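Local structure of dinoflagellate luciferase (Lingulodinium polyedrum, 1VPR) at residues G75-P79 with G163-T167; F108-P114 with P146-P150; C115-T119 with W265-R271; L207-Q211 with P310-P314. The protein catalyses the oxidation of dinoflagellate luciferin by molecular oxygen, emitting blue light, and is represented here by the third of its three homologous luciferase domains. All blocks are in the same frame, centred on the assembly; numbering follows the deposited sequence.

Contact 1: residues G75-P79 with G163-T167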
loop_
_atom_site.group_PDB
_atom_site.type_symbol
_atom_site.label_atom_id
_atom_site.label_comp_id
_atom_site.label_asym_id
_atom_site.label_seq_id
_atom_site.Cartn_x
_atom_site.Cartn_y
_atom_site.Cartn_z
ATOM N N GLY A 75 11.581 -18.846 -5.270
ATOM C CA GLY A 75 11.900 -17.974 -6.384
ATOM C C GLY A 75 10.859 -16.880 -6.470
ATOM O O GLY A 75 9.940 -16.844 -5.659
ATOM N N TYR A 76 10.981 -15.989 -7.445
ATOM C CA TYR A 76 10.010 -14.913 -7.580
ATOM C C TYR A 76 9.141 -15.070 -8.807
ATOM O O TYR A 76 8.062 -14.448 -8.894
ATOM C CB TYR A 76 10.719 -13.556 -7.616
ATOM C CG TYR A 76 11.021 -13.037 -6.234
ATOM C CD1 TYR A 76 9.990 -12.584 -5.403
ATOM C CD2 TYR A 76 12.318 -13.034 -5.743
ATOM C CE1 TYR A 76 10.250 -12.141 -4.120
ATOM C CE2 TYR A 76 12.592 -12.597 -4.460
ATOM C CZ TYR A 76 11.557 -12.148 -3.650
ATOM O OH TYR A 76 11.822 -11.690 -2.371
ATOM N N GLY A 77 9.622 -15.887 -9.747
ATOM C CA GLY A 77 8.897 -16.154 -10.980
ATOM C C GLY A 77 7.658 -17.017 -10.759
ATOM O O GLY A 77 7.453 -17.586 -9.684
ATOM N N GLY A 78 6.815 -17.101 -11.785
ATOM C CA GLY A 78 5.601 -17.892 -11.702
ATOM C C GLY A 78 5.278 -18.403 -13.088
ATOM O O GLY A 78 5.948 -18.023 -14.045
ATOM N N PRO A 79 4.236 -19.229 -13.246
ATOM C CA PRO A 79 3.872 -19.774 -14.558
ATOM C C PRO A 79 3.620 -18.784 -15.679
ATOM O O PRO A 79 3.852 -19.110 -16.846
ATOM C CB PRO A 79 2.656 -20.644 -14.253
ATOM C CG PRO A 79 2.104 -20.062 -13.023
ATOM C CD PRO A 79 3.310 -19.691 -12.204
ATOM N N GLY A 163 -4.154 -12.605 -8.387
ATOM C CA GLY A 163 -2.898 -13.270 -8.698
ATOM C C GLY A 163 -1.736 -12.693 -7.916
ATOM O O GLY A 163 -1.928 -11.933 -6.952
ATOM N N ARG A 164 -0.530 -13.071 -8.322
ATOM C CA ARG A 164 0.686 -12.589 -7.696
ATOM C C ARG A 164 1.422 -11.712 -8.706
ATOM O O ARG A 164 1.612 -12.091 -9.885
ATOM C CB ARG A 164 1.563 -13.763 -7.222
ATOM C CG ARG A 164 2.779 -13.305 -6.427
ATOM C CD ARG A 164 3.370 -14.470 -5.641
ATOM N NE ARG A 164 3.822 -15.519 -6.553
ATOM C CZ ARG A 164 5.015 -15.526 -7.150
ATOM N NH1 ARG A 164 5.893 -14.554 -6.930
ATOM N NH2 ARG A 164 5.308 -16.486 -8.009
ATOM N N TRP A 165 1.797 -10.521 -8.241
ATOM C CA TRP A 165 2.457 -9.505 -9.066
ATOM C C TRP A 165 3.822 -9.215 -8.504
ATOM O O TRP A 165 3.969 -9.076 -7.296
ATOM C CB TRP A 165 1.633 -8.214 -9.041
ATOM C CG TRP A 165 0.219 -8.411 -9.513
ATOM C CD1 TRP A 165 -0.831 -8.930 -8.793
ATOM C CD2 TRP A 165 -0.288 -8.135 -10.817
ATOM N NE1 TRP A 165 -1.965 -8.987 -9.584
ATOM C CE2 TRP A 165 -1.654 -8.507 -10.829
ATOM C CE3 TRP A 165 0.278 -7.604 -11.985
ATOM C CZ2 TRP A 165 -2.464 -8.372 -11.970
ATOM C CZ3 TRP A 165 -0.538 -7.466 -13.128
ATOM C CH2 TRP A 165 -1.887 -7.850 -13.106
ATOM N N ILE A 166 4.821 -9.126 -9.367
ATOM C CA ILE A 166 6.177 -8.857 -8.912
ATOM C C ILE A 166 6.651 -7.491 -9.409
ATOM O O ILE A 166 6.608 -7.185 -10.603
ATOM C CB ILE A 166 7.154 -9.959 -9.409
ATOM C CG1 ILE A 166 6.867 -11.275 -8.689
ATOM C CG2 ILE A 166 8.606 -9.523 -9.205
ATOM C CD1 ILE A 166 6.998 -11.190 -7.159
ATOM N N THR A 167 7.116 -6.673 -8.475
ATOM C CA THR A 167 7.607 -5.338 -8.782
ATOM C C THR A 167 8.825 -5.356 -9.696
ATOM O O THR A 167 9.837 -6.031 -9.398
ATOM C CB THR A 167 7.995 -4.611 -7.498
ATOM O OG1 THR A 167 6.884 -4.639 -6.591
ATOM C CG2 THR A 167 8.404 -3.171 -7.805
#

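Contact 2: residues F108-P114 with P146-P150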
loop_
_atom_site.group_PDB
_atom_site.type_symbol
_atom_site.label_atom_id
_atom_site.label_comp_id
_atom_site.label_asym_id
_atom_site.label_seq_id
_atom_site.Cartn_x
_atom_site.Cartn_y
_atom_site.Cartn_z
ATOM N N PHE A 108 -8.119 11.441 -12.242
ATOM C CA PHE A 108 -8.278 12.810 -11.730
ATOM C C PHE A 108 -7.901 13.851 -12.789
ATOM O O PHE A 108 -7.402 14.923 -12.458
ATOM C CB PHE A 108 -7.421 13.023 -10.474
ATOM C CG PHE A 108 -7.927 12.290 -9.247
ATOM C CD1 PHE A 108 -7.383 11.067 -8.881
ATOM C CD2 PHE A 108 -8.959 12.831 -8.467
ATOM C CE1 PHE A 108 -7.854 10.379 -7.754
ATOM C CE2 PHE A 108 -9.440 12.149 -7.336
ATOM C CZ PHE A 108 -8.879 10.915 -6.982
ATOM N N ASN A 109 -8.162 13.524 -14.053
ATOM C CA ASN A 109 -7.824 14.407 -15.171
ATOM C C ASN A 109 -6.331 14.691 -15.143
ATOM O O ASN A 109 -5.901 15.842 -15.205
ATOM C CB ASN A 109 -8.620 15.709 -15.082
ATOM C CG ASN A 109 -10.074 15.497 -15.425
ATOM O OD1 ASN A 109 -10.389 14.883 -16.454
ATOM N ND2 ASN A 109 -10.974 15.990 -14.577
ATOM N N ASN A 110 -5.551 13.613 -15.043
ATOM C CA ASN A 110 -4.102 13.684 -14.973
ATOM C C ASN A 110 -3.680 14.453 -13.753
ATOM O O ASN A 110 -2.728 15.251 -13.790
ATOM C CB ASN A 110 -3.523 14.331 -16.213
ATOM C CG ASN A 110 -3.728 13.497 -17.425
ATOM O OD1 ASN A 110 -3.300 12.335 -17.472
ATOM N ND2 ASN A 110 -4.399 14.065 -18.426
ATOM N N PHE A 111 -4.399 14.187 -12.668
ATOM C CA PHE A 111 -4.162 14.811 -11.391
ATOM C C PHE A 111 -4.348 16.335 -11.389
ATOM O O PHE A 111 -3.925 17.006 -10.443
ATOM C CB PHE A 111 -2.761 14.428 -10.904
ATOM C CG PHE A 111 -2.572 12.932 -10.733
ATOM C CD1 PHE A 111 -1.701 12.227 -11.549
ATOM C CD2 PHE A 111 -3.245 12.250 -9.728
ATOM C CE1 PHE A 111 -1.489 10.848 -11.360
ATOM C CE2 PHE A 111 -3.040 10.863 -9.532
ATOM C CZ PHE A 111 -2.155 10.172 -10.353
ATOM N N GLN A 112 -5.004 16.872 -12.419
ATOM C CA GLN A 112 -5.234 18.327 -12.480
ATOM C C GLN A 112 -6.471 18.729 -11.681
ATOM O O GLN A 112 -6.697 19.905 -11.424
ATOM C CB GLN A 112 -5.389 18.790 -13.928
ATOM C CG GLN A 112 -4.168 18.512 -14.784
ATOM C CD GLN A 112 -4.370 18.945 -16.214
ATOM O OE1 GLN A 112 -3.876 19.993 -16.627
ATOM N NE2 GLN A 112 -5.112 18.152 -16.977
ATOM N N ASP A 113 -7.280 17.746 -11.300
ATOM C CA ASP A 113 -8.462 18.016 -10.497
ATOM C C ASP A 113 -7.985 18.647 -9.195
ATOM O O ASP A 113 -6.914 18.287 -8.670
ATOM C CB ASP A 113 -9.204 16.708 -10.202
ATOM C CG ASP A 113 -10.062 16.254 -11.368
ATOM O OD1 ASP A 113 -10.396 15.052 -11.448
ATOM O OD2 ASP A 113 -10.414 17.115 -12.208
ATOM N N PRO A 114 -8.763 19.600 -8.650
ATOM C CA PRO A 114 -8.397 20.275 -7.400
ATOM C C PRO A 114 -8.238 19.246 -6.272
ATOM O O PRO A 114 -9.160 18.470 -5.984
ATOM C CB PRO A 114 -9.577 21.223 -7.143
ATOM C CG PRO A 114 -10.219 21.369 -8.466
ATOM C CD PRO A 114 -10.106 20.015 -9.093
ATOM N N PRO A 146 -11.781 13.463 -2.576
ATOM C CA PRO A 146 -11.115 14.282 -3.596
ATOM C C PRO A 146 -11.929 14.493 -4.860
ATOM O O PRO A 146 -12.348 13.532 -5.504
ATOM C CB PRO A 146 -9.819 13.516 -3.864
ATOM C CG PRO A 146 -10.235 12.076 -3.656
ATOM C CD PRO A 146 -11.088 12.166 -2.397
ATOM N N ALA A 147 -12.160 15.756 -5.214
ATOM C CA ALA A 147 -12.905 16.107 -6.427
ATOM C C ALA A 147 -12.439 15.262 -7.611
ATOM O O ALA A 147 -11.235 15.068 -7.791
ATOM C CB ALA A 147 -12.684 17.608 -6.762
ATOM N N GLY A 148 -13.380 14.771 -8.420
ATOM C CA GLY A 148 -13.002 13.971 -9.584
ATOM C C GLY A 148 -12.925 12.472 -9.335
ATOM O O GLY A 148 -12.654 11.701 -10.256
ATOM N N LEU A 149 -13.148 12.036 -8.100
ATOM C CA LEU A 149 -13.113 10.602 -7.840
ATOM C C LEU A 149 -14.399 9.985 -8.372
ATOM O O LEU A 149 -15.489 10.452 -8.060
ATOM C CB LEU A 149 -12.999 10.315 -6.334
ATOM C CG LEU A 149 -12.915 8.829 -5.954
ATOM C CD1 LEU A 149 -11.574 8.264 -6.397
ATOM C CD2 LEU A 149 -13.095 8.670 -4.440
ATOM N N PRO A 150 -14.293 8.931 -9.196
ATOM C CA PRO A 150 -15.522 8.324 -9.702
ATOM C C PRO A 150 -16.306 7.695 -8.568
ATOM O O PRO A 150 -15.729 7.295 -7.556
ATOM C CB PRO A 150 -15.016 7.284 -10.698
ATOM C CG PRO A 150 -13.626 6.935 -10.162
ATOM C CD PRO A 150 -13.099 8.295 -9.778
HETATM O O HOH W 1 -10.586 10.138 -11.705
HETATM O O HOH W 2 -8.936 15.805 -6.539
#

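Contact 3: residues C115-T119 with W265-R271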
loop_
_atom_site.group_PDB
_atom_site.type_symbol
_atom_site.label_atom_id
_atom_site.label_comp_id
_atom_site.label_asym_id
_atom_site.label_seq_id
_atom_site.Cartn_x
_atom_site.Cartn_y
_atom_site.Cartn_z
ATOM N N CYS A 115 -7.072 19.247 -5.647
ATOM C CA CYS A 115 -6.784 18.309 -4.570
ATOM C C CYS A 115 -7.005 18.907 -3.179
ATOM O O CYS A 115 -6.490 19.971 -2.864
ATOM C CB CYS A 115 -5.335 17.834 -4.690
ATOM S SG CYS A 115 -4.919 16.501 -3.546
ATOM N N PRO A 116 -7.767 18.215 -2.322
ATOM C CA PRO A 116 -8.025 18.713 -0.966
ATOM C C PRO A 116 -6.756 18.615 -0.126
ATOM O O PRO A 116 -5.825 17.884 -0.471
ATOM C CB PRO A 116 -9.111 17.780 -0.460
ATOM C CG PRO A 116 -8.723 16.466 -1.119
ATOM C CD PRO A 116 -8.385 16.892 -2.538
ATOM N N GLN A 117 -6.730 19.340 0.986
ATOM C CA GLN A 117 -5.586 19.335 1.878
ATOM C C GLN A 117 -6.121 19.671 3.273
ATOM O O GLN A 117 -7.016 20.510 3.401
ATOM C CB GLN A 117 -4.599 20.394 1.399
ATOM C CG GLN A 117 -3.654 20.942 2.434
ATOM C CD GLN A 117 -2.448 20.070 2.647
ATOM O OE1 GLN A 117 -1.908 19.507 1.696
ATOM N NE2 GLN A 117 -1.994 19.973 3.900
ATOM N N LEU A 118 -5.612 19.018 4.312
ATOM C CA LEU A 118 -6.101 19.330 5.653
ATOM C C LEU A 118 -5.337 20.537 6.188
ATOM O O LEU A 118 -4.152 20.727 5.890
ATOM C CB LEU A 118 -5.910 18.137 6.601
ATOM C CG LEU A 118 -6.619 16.839 6.231
ATOM C CD1 LEU A 118 -6.431 15.794 7.347
ATOM C CD2 LEU A 118 -8.092 17.128 6.017
ATOM N N THR A 119 -6.012 21.352 6.982
ATOM C CA THR A 119 -5.367 22.530 7.542
ATOM C C THR A 119 -4.414 22.105 8.657
ATOM O O THR A 119 -4.414 20.951 9.106
ATOM C CB THR A 119 -6.408 23.515 8.123
ATOM O OG1 THR A 119 -6.981 22.958 9.313
ATOM C CG2 THR A 119 -7.542 23.770 7.107
ATOM N N TRP A 265 -5.252 9.557 2.541
ATOM C CA TRP A 265 -4.979 10.727 3.359
ATOM C C TRP A 265 -3.874 10.358 4.323
ATOM O O TRP A 265 -4.051 9.460 5.142
ATOM C CB TRP A 265 -6.203 11.127 4.177
ATOM C CG TRP A 265 -7.205 11.942 3.429
ATOM C CD1 TRP A 265 -8.389 11.513 2.911
ATOM C CD2 TRP A 265 -7.112 13.343 3.120
ATOM N NE1 TRP A 265 -9.047 12.557 2.290
ATOM C CE2 TRP A 265 -8.286 13.693 2.409
ATOM C CE3 TRP A 265 -6.156 14.334 3.376
ATOM C CZ2 TRP A 265 -8.529 14.996 1.956
ATOM C CZ3 TRP A 265 -6.402 15.642 2.916
ATOM C CH2 TRP A 265 -7.576 15.950 2.221
ATOM N N GLU A 266 -2.740 11.044 4.221
ATOM C CA GLU A 266 -1.601 10.807 5.114
ATOM C C GLU A 266 -1.868 11.788 6.256
ATOM O O GLU A 266 -1.615 12.999 6.136
ATOM C CB GLU A 266 -0.301 11.143 4.380
ATOM C CG GLU A 266 0.980 10.935 5.179
ATOM C CD GLU A 266 2.207 11.308 4.361
ATOM O OE1 GLU A 266 2.374 12.522 4.092
ATOM O OE2 GLU A 266 2.982 10.389 3.972
HETATM N N MSE A 267 -2.385 11.253 7.363
HETATM C CA MSE A 267 -2.800 12.061 8.486
HETATM C C MSE A 267 -1.767 12.964 9.144
HETATM O O MSE A 267 -2.101 14.064 9.573
HETATM C CB MSE A 267 -3.463 11.170 9.534
HETATM C CG MSE A 267 -4.670 10.362 9.023
HETATM SE SE MSE A 267 -5.984 11.485 8.155
HETATM C CE MSE A 267 -6.159 12.824 9.555
ATOM N N GLU A 268 -0.517 12.543 9.217
ATOM C CA GLU A 268 0.474 13.398 9.865
ATOM C C GLU A 268 0.916 14.632 9.077
ATOM O O GLU A 268 1.521 15.544 9.659
ATOM C CB GLU A 268 1.691 12.565 10.250
ATOM C CG GLU A 268 1.379 11.538 11.306
ATOM C CD GLU A 268 0.464 10.428 10.814
ATOM O OE1 GLU A 268 0.733 9.855 9.739
ATOM O OE2 GLU A 268 -0.518 10.117 11.520
ATOM N N SER A 269 0.618 14.671 7.777
ATOM C CA SER A 269 0.995 15.798 6.916
ATOM C C SER A 269 -0.226 16.536 6.357
ATOM O O SER A 269 -0.122 17.668 5.865
ATOM C CB SER A 269 1.840 15.294 5.754
ATOM O OG SER A 269 1.039 14.545 4.847
ATOM N N GLY A 270 -1.384 15.896 6.442
ATOM C CA GLY A 270 -2.608 16.500 5.932
ATOM C C GLY A 270 -2.689 16.438 4.420
ATOM O O GLY A 270 -3.555 17.086 3.806
ATOM N N ARG A 271 -1.803 15.656 3.801
ATOM C CA ARG A 271 -1.790 15.542 2.334
ATOM C C ARG A 271 -2.662 14.396 1.806
ATOM O O ARG A 271 -2.734 13.331 2.421
ATOM C CB ARG A 271 -0.353 15.348 1.841
ATOM C CG ARG A 271 0.542 16.559 2.023
ATOM C CD ARG A 271 1.920 16.281 1.428
ATOM N NE ARG A 271 2.595 15.191 2.126
ATOM C CZ ARG A 271 3.721 14.625 1.693
ATOM N NH1 ARG A 271 4.291 13.633 2.376
ATOM N NH2 ARG A 271 4.273 15.050 0.562
#

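Contact 4: residues L207-Q211 with P310-P314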
loop_
_atom_site.group_PDB
_atom_site.type_symbol
_atom_site.label_atom_id
_atom_site.label_comp_id
_atom_site.label_asym_id
_atom_site.label_seq_id
_atom_site.Cartn_x
_atom_site.Cartn_y
_atom_site.Cartn_z
ATOM N N LEU A 207 2.866 -8.053 -4.695
ATOM C CA LEU A 207 1.478 -7.892 -4.250
ATOM C C LEU A 207 0.802 -9.231 -4.548
ATOM O O LEU A 207 1.078 -9.827 -5.584
ATOM C CB LEU A 207 0.724 -6.800 -5.005
ATOM C CG LEU A 207 0.992 -5.308 -4.758
ATOM C CD1 LEU A 207 0.110 -4.511 -5.758
ATOM C CD2 LEU A 207 0.655 -4.918 -3.293
ATOM N N ARG A 208 -0.054 -9.705 -3.637
ATOM C CA ARG A 208 -0.842 -10.924 -3.841
ATOM C C ARG A 208 -2.263 -10.388 -3.688
ATOM O O ARG A 208 -2.601 -9.776 -2.672
ATOM C CB ARG A 208 -0.559 -11.967 -2.760
ATOM C CG ARG A 208 0.856 -12.544 -2.789
ATOM C CD ARG A 208 1.092 -13.533 -1.616
ATOM N NE ARG A 208 2.484 -14.010 -1.537
ATOM C CZ ARG A 208 2.958 -15.132 -2.088
ATOM N NH1 ARG A 208 4.247 -15.439 -1.943
ATOM N NH2 ARG A 208 2.165 -15.964 -2.761
ATOM N N ILE A 209 -3.104 -10.590 -4.694
ATOM C CA ILE A 209 -4.450 -10.045 -4.636
ATOM C C ILE A 209 -5.494 -11.112 -4.865
ATOM O O ILE A 209 -5.381 -11.934 -5.784
ATOM C CB ILE A 209 -4.641 -8.963 -5.732
ATOM C CG1 ILE A 209 -3.645 -7.836 -5.536
ATOM C CG2 ILE A 209 -6.078 -8.404 -5.709
ATOM C CD1 ILE A 209 -3.626 -6.838 -6.740
ATOM N N ASN A 210 -6.501 -11.106 -4.014
ATOM C CA ASN A 210 -7.627 -12.002 -4.151
ATOM C C ASN A 210 -8.661 -10.980 -4.563
ATOM O O ASN A 210 -8.883 -10.003 -3.834
ATOM C CB ASN A 210 -8.037 -12.598 -2.804
ATOM C CG ASN A 210 -7.343 -13.909 -2.521
ATOM O OD1 ASN A 210 -7.796 -14.971 -2.964
ATOM N ND2 ASN A 210 -6.230 -13.844 -1.801
ATOM N N GLN A 211 -9.284 -11.179 -5.712
ATOM C CA GLN A 211 -10.299 -10.233 -6.162
ATOM C C GLN A 211 -11.596 -10.941 -6.507
ATOM O O GLN A 211 -11.584 -11.936 -7.229
ATOM C CB GLN A 211 -9.814 -9.445 -7.389
ATOM C CG GLN A 211 -10.973 -8.663 -8.083
ATOM C CD GLN A 211 -10.539 -7.785 -9.247
ATOM O OE1 GLN A 211 -9.602 -8.105 -9.976
ATOM N NE2 GLN A 211 -11.244 -6.672 -9.443
ATOM N N PRO A 310 -2.911 -16.045 -6.233
ATOM C CA PRO A 310 -2.208 -15.256 -5.217
ATOM C C PRO A 310 -1.550 -16.169 -4.175
ATOM O O PRO A 310 -0.633 -15.745 -3.457
ATOM C CB PRO A 310 -3.325 -14.415 -4.610
ATOM C CG PRO A 310 -4.512 -15.359 -4.681
ATOM C CD PRO A 310 -4.368 -15.876 -6.106
ATOM N N GLU A 311 -2.015 -17.417 -4.109
ATOM C CA GLU A 311 -1.505 -18.389 -3.126
ATOM C C GLU A 311 -1.561 -17.755 -1.736
ATOM O O GLU A 311 -0.588 -17.769 -0.973
ATOM C CB GLU A 311 -0.071 -18.808 -3.483
ATOM C CG GLU A 311 -0.020 -19.702 -4.729
ATOM C CD GLU A 311 1.326 -20.390 -4.921
ATOM O OE1 GLU A 311 2.200 -19.839 -5.614
ATOM O OE2 GLU A 311 1.516 -21.490 -4.362
ATOM N N SER A 312 -2.718 -17.185 -1.428
ATOM C CA SER A 312 -2.944 -16.508 -0.163
ATOM C C SER A 312 -4.453 -16.424 -0.019
ATOM O O SER A 312 -5.165 -16.258 -1.017
ATOM C CB SER A 312 -2.323 -15.116 -0.225
ATOM O OG SER A 312 -2.292 -14.529 1.069
ATOM N N ASP A 313 -4.954 -16.546 1.201
ATOM C CA ASP A 313 -6.401 -16.522 1.424
ATOM C C ASP A 313 -7.025 -15.173 1.753
ATOM O O ASP A 313 -6.389 -14.316 2.327
ATOM C CB ASP A 313 -6.762 -17.466 2.566
ATOM C CG ASP A 313 -6.422 -18.909 2.263
ATOM O OD1 ASP A 313 -6.104 -19.641 3.231
ATOM O OD2 ASP A 313 -6.480 -19.309 1.077
ATOM N N PRO A 314 -8.294 -14.979 1.388
ATOM C CA PRO A 314 -8.974 -13.713 1.692
ATOM C C PRO A 314 -9.199 -13.653 3.208
ATOM O O PRO A 314 -9.065 -14.668 3.904
ATOM C CB PRO A 314 -10.329 -13.859 0.996
ATOM C CG PRO A 314 -10.075 -14.833 -0.109
ATOM C CD PRO A 314 -9.103 -15.826 0.488
HETATM O O HOH W 3 3.580 -18.266 -3.388
#

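Contact 1: residues G75-P79 with G163-T167
Gly77 O is gripped by two donors: Arg164 NH2, at 2.9 Å, and the side-chain amide ND2 of Asn71, earlier in the same loop. One residue back, Tyr76 O receives the other terminal nitrogen of the same arginine, with Arg164 NH1 to Tyr76 O also 2.9 Å. The guanidinium thus donates through both terminal nitrogens to two successive carbonyls. Both oxygens lie near its plane, at its edge, so each nitrogen can turn an N-H to its own carbonyl, the one from NH2 more bent (145°). The carbonyls themselves are met less ideally, since both donors sit above the carbonyl planes and not on lone pairs. The bend that turns the guanidinium to this pair is at chi3 (62°), after a chain that starts with CG opposite the backbone N (chi1 -174°). NH1 has a further, weak bond to Gly69 O. Gly78 passes close by, its CA 4.0 Å from Arg164 NH2, and a beta carbon modelled there would be tight against that nitrogen. The apolar contact is Ile166 CD1 on Tyr76 CD1, at 3.7 Å, the two side chains crossing at about a right angle. Separately, Ile166 CG1 lies against the carbonyl oxygen Tyr76 O at 3.4 Å. The tyrosine hydroxyl bonds to Lys70 instead. With a leucine in place of Arg164, the two successive carbonyls would probably lose their shared donor and the glycine-rich loop would be freer to shift off the strand. The chemistry implies a charged side chain of barrel strand 163-169 that holds an irregular loop by its main chain.

Contact 2: residues F108-P114 with P146-P150
Phe108, Ala147 and Pro114 bury the most surface where a left-handed helical turn meets a type II beta turn. Evidence for the first is the run of positive phi values, 55° to 62°, from Phe108 to Phe111; the second spans Pro146 to Leu149 and is closed by Leu149 N to Pro146 O at 3.1 Å. Both turns pack against a strand of the barrel sheet: Phe108 and Leu149 rest on Ile261, and Pro146 and Leu149 on Phe263, of strand 259-266. Phe108 presents its ring edge to the beta turn: CD2 lies 3.3 Å from Ala147 O, and both Ala147 O and Pro146 O are near the ring plane, so the C-H rim faces carbonyl oxygens. Farther along the ring, CZ touches Leu149 CD1 at 3.8 Å, the two side chains pointing the same way, while CE2 packs on Pro146 CB. Arg274 makes a cation-pi contact with the ring and also bonds the carbonyls of Phe111 and Asp113. Ala147 CB sits against Pro114, 3.7 Å from its carbonyl O. Asn334 joins the same two residues through its amide, accepting from Ala147 N and donating to Pro114 O. The backbone angles of Gly148 call for glycine: a beta carbon would be jammed against the preceding carbonyl O and would clash with Asp113 OD1, already 3.4 Å from Gly148 CA. Asp113 is steadied by Asn109 ND2, which meets OD2 on its syn side. One water accepts from Phe108 N and donates to Gly148 O; another donates to both Pro114 O and Ala147 O, each at 2.7 Å.

Contact 3: residues C115-T119 with W265-R271
Leu118 and Trp265 both place CG opposite their own carbonyl carbon (chi1 -60° and -82°), which lays the leucine branch across the indole. Leu118 CD2 stands over one face, 4.2 Å from the centroid of the Trp265 six-membered ring, a CH-pi contact, and Leu118 CG comes to 3.5 Å from Trp265 CZ3. The other branch, CD1, meets CE of Met267 (deposited as selenomethionine) at 3.7 Å. Pro116 packs on the far end of the indole, its CG 3.4 Å from Trp265 CZ2. At the edge of the indole runs one backbone bond, Leu118 N to Gly270 O, at 2.9 Å and nearly straight (176°). Gly270 has positive phi and, with Arg271, faces Glu266 in a G1 beta bulge; a beta carbon there would be tight against Leu118 O and Gln117 NE2. The Gln117 chain folds back at chi2, and its NE2 bonds to Leu118 O at 3.0 Å. Behind the bulge, Glu266 OE1 receives both Ser269 OG and the salt-bridging Arg271 NH1, which fastens the turn on the side away from Leu118. In the wider fold, Trp265 NE1 donates to Pro144 O; Leu118 and Met267 reach Val123 and Cys126 of helix 120-126, while Trp265 pairs through its backbone with Leu249 of strand 247-253 and rests on Cys272 of strand 271-282.

Contact 4: residues L207-Q211 with P310-P314
Pro310 lays its ring against the strand: its CB lies 3.4 Å from Ile209 O, and its carbonyl O accepts from Arg208 NH2 at 2.9 Å, an N-H...O angle of 163°. The oxygen is in the guanidinium plane, though the donor is tilted 30° from the carbonyl plane. Arg208 reaches it with a chain extended from CG to NE, so its methylenes run past that oxygen, with Arg208 CD 3.4 Å from Pro310 O. Glu311 follows with positive phi, and its CB meets the guanidinium edge, 3.7 Å from Arg208 NH2. Its carboxylate stays apart from the arginine; a water that accepts from NH2 donates weakly to Glu311 OE1. At Ser312 the carbonyl O receives Asn210 ND2 at 2.8 Å, close to the amide plane but well above the carbonyl plane, while OG bonds to Glu7 and Asp219. Asp313 uses its backbone, N to Glu7 and O to Lys229. Pro314 ends the run with CG 3.7 Å from Asn210 OD1, the proline ring set nearly perpendicular to the asparagine side chain. Arg208 also gives NE to Gly68 O and NH1 to Lys70 O, so a methionine in its place would probably leave three carbonyls, from two separate loops, without this common donor. Alternate strand residues Arg208 and Asn210 thus hold a loop by its main chain, while Ile209 points away. The strand is one of the antiparallel strands of the calycin beta barrel, here flanked on the side of Arg208 and Asn210 by the chain that leaves strand 297-307.

Overall arrangement
From the N terminus, after helix 57-65, contact 1 opens at 75-79 and closes on strand 163-169, bringing the loop before helix 87-100 to the barrel. Contact 2 opens and closes within that span, joining two non-strand pieces. Contact 3 opens inside both, at 115-119, and closes only at 265-271, so it crosses contacts 1 and 2; it touches contact 2 through Pro116 and Pro146. Contact 4 follows contact 1 in series but crosses contact 3, linking strand 206-212 to the chain after strand 297-307. Contacts 1 and 4 touch through neighbouring strands, whereas contacts 1 and 3 reach the same sheet about 34 Å apart between centres, on opposite sides of the chain's centre.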